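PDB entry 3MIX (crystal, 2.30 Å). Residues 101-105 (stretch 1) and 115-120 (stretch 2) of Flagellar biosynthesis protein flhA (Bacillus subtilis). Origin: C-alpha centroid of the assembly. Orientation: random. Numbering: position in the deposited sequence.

Stretch 1 (101-105) PNEYR
Stretch 2, residues 115-120: KGELLL

Two strands of one chain, 103-105 and 115-117, run antiparallel, their axes 157° apart in direction and 4.5 Å at closest approach. The register pairs E103 with E117 (CA to CA 4.4 Å), Y104 with G116 (5.2 Å) and R105 with K115 (4.2 Å). The middle pair is the hydrogen-bonded one, flanked by two non-hydrogen-bonded pairs.

Backbone groups do all the hydrogen bonding between the stretches. Y104 N donates to G116 O and G116 N returns the bond to Y104 O, each 2.8 Å from N to O with an angle of 158° at the hydrogen, so both residues have their amide and carbonyl satisfied by one another. Just beyond the strands, L118 N donates to N102 O at 2.9 Å and 159°, carrying the pairing one step further although N102, at phi/psi -88/4, has already left extended geometry. CA-H groups supplement these acceptors: E117 CA lies 3.1 Å from N102 O, E103 CA 3.3 Å from G116 O, and K115 CA 3.3 Å from Y104 O.

The strand residues of stretch 1 have phi/psi of -87/136, -121/158 and -143/139 in order. K115 and E117 are comparably extended at -142/158 and -142/139, whereas G116 is nearly flat at -166/-174. Its lack of a side chain matters. Y104, chi1 69° (p) and chi2 84°, lays its ring over the glycine, with G116 CA 3.8 Å from the ring centroid and 20° off the normal, a CH-pi contact over the face. An ideal CB on G116 would sit 2.5 Å from Y104 CZ, a clash. The buried ring also packs against L118 (m, t), Y104 CE2 to L118 CG 3.7 Å, while its OH is hydrogen-bonded elsewhere in the structure.

E103, R105, K115 and E117 share the other face. R105 is t, t, t, with chi4 -151°, and its CG lies 4.3 Å from CB of K115; its NE is satisfied elsewhere. K115 (p, t, t, t) leads its end away from stretch 1. The glutamates gain no hydrogen bond from each other: E103 (chi1 -140°, chi2 87°, chi3 -72°) brings OE1 to 4.0 Å from OE1 of E117 (p, m, chi3 -33°), a like-charge approach, and the same E103 OE1 lies 3.1 Å from G116 O, acceptor against acceptor. N102 (m, chi2 -43°) points its CA-to-CB bond toward stretch 2, yet its OD1 meets another acceptor, L118 O, at 3.1 Å, and its ND2 lies 3.5 Å from CD2 of L119 (m, t).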

# COMPACT_ATOMS: atom_id res chain seq x y z
N PRO A 101 29.22 5.93 -6.27
CA PRO A 101 29.13 5.58 -7.68
C PRO A 101 28.01 4.58 -7.99
O PRO A 101 27.18 4.84 -8.86
CB PRO A 101 30.50 4.96 -7.99
CG PRO A 101 31.34 5.13 -6.72
CD PRO A 101 30.63 6.12 -5.87
N ASN A 102 27.99 3.46 -7.27
CA ASN A 102 27.05 2.37 -7.51
C ASN A 102 25.71 2.51 -6.77
O ASN A 102 24.87 1.62 -6.85
CB ASN A 102 27.70 1.04 -7.14
CG ASN A 102 28.83 0.65 -8.08
OD1 ASN A 102 28.73 0.79 -9.31
ND2 ASN A 102 29.91 0.14 -7.51
N GLU A 103 25.52 3.61 -6.06
CA GLU A 103 24.36 3.76 -5.17
C GLU A 103 23.11 4.30 -5.86
O GLU A 103 23.18 5.25 -6.64
CB GLU A 103 24.70 4.66 -3.99
CG GLU A 103 24.11 4.18 -2.68
CD GLU A 103 25.01 3.17 -1.97
OE1 GLU A 103 25.12 2.02 -2.45
OE2 GLU A 103 25.61 3.54 -0.93
N TYR A 104 21.97 3.68 -5.56
CA TYR A 104 20.69 4.27 -5.92
C TYR A 104 19.83 4.49 -4.68
O TYR A 104 20.02 3.83 -3.65
CB TYR A 104 19.94 3.45 -6.97
CG TYR A 104 19.42 2.12 -6.47
CD1 TYR A 104 18.20 2.03 -5.80
CD2 TYR A 104 20.15 0.94 -6.68
CE1 TYR A 104 17.71 0.81 -5.34
CE2 TYR A 104 19.68 -0.28 -6.23
CZ TYR A 104 18.45 -0.34 -5.56
OH TYR A 104 17.97 -1.54 -5.11
N ARG A 105 18.88 5.40 -4.81
CA ARG A 105 17.98 5.79 -3.74
C ARG A 105 16.57 6.05 -4.30
O ARG A 105 16.43 6.64 -5.37
CB ARG A 105 18.54 7.05 -3.10
CG ARG A 105 18.01 7.37 -1.74
CD ARG A 105 18.68 8.64 -1.23
NE ARG A 105 17.86 9.33 -0.24
CZ ARG A 105 17.88 10.65 -0.04
NH1 ARG A 105 18.67 11.43 -0.78
NH2 ARG A 105 17.10 11.19 0.90
N LYS A 115 17.18 2.35 -0.43
CA LYS A 115 18.46 2.59 -1.07
C LYS A 115 19.14 1.27 -1.37
O LYS A 115 18.80 0.24 -0.77
CB LYS A 115 19.35 3.54 -0.25
CG LYS A 115 19.73 3.07 1.15
CD LYS A 115 20.54 4.17 1.86
CE LYS A 115 20.63 3.92 3.36
NZ LYS A 115 20.85 5.19 4.11
N GLY A 116 20.06 1.31 -2.32
CA GLY A 116 20.75 0.10 -2.75
C GLY A 116 21.97 0.41 -3.58
O GLY A 116 22.35 1.57 -3.74
N GLU A 117 22.57 -0.66 -4.10
CA GLU A 117 23.80 -0.58 -4.88
C GLU A 117 23.74 -1.58 -6.03
O GLU A 117 23.27 -2.70 -5.86
CB GLU A 117 25.03 -0.82 -4.00
CG GLU A 117 25.11 -2.20 -3.31
CD GLU A 117 23.97 -2.48 -2.33
OE1 GLU A 117 23.47 -1.53 -1.68
OE2 GLU A 117 23.56 -3.66 -2.20
N LEU A 118 24.21 -1.16 -7.19
CA LEU A 118 24.24 -2.04 -8.35
C LEU A 118 25.62 -2.10 -8.99
O LEU A 118 26.35 -1.11 -9.05
CB LEU A 118 23.20 -1.60 -9.39
CG LEU A 118 21.71 -1.70 -9.04
CD1 LEU A 118 20.89 -1.01 -10.13
CD2 LEU A 118 21.24 -3.15 -8.85
N LEU A 119 25.97 -3.30 -9.46
CA LEU A 119 27.18 -3.51 -10.24
C LEU A 119 26.73 -3.93 -11.63
O LEU A 119 26.41 -5.10 -11.87
CB LEU A 119 28.05 -4.59 -9.58
CG LEU A 119 28.64 -4.27 -8.20
CD1 LEU A 119 29.12 -5.54 -7.51
CD2 LEU A 119 29.77 -3.25 -8.30
N LEU A 120 26.68 -2.96 -12.54
CA LEU A 120 26.02 -3.10 -13.85
C LEU A 120 26.60 -4.24 -14.69
O LEU A 120 25.87 -4.89 -15.45
CB LEU A 120 26.09 -1.79 -14.64
CG LEU A 120 26.07 -0.44 -13.92
CD1 LEU A 120 27.51 0.02 -13.64
CD2 LEU A 120 25.32 0.58 -14.75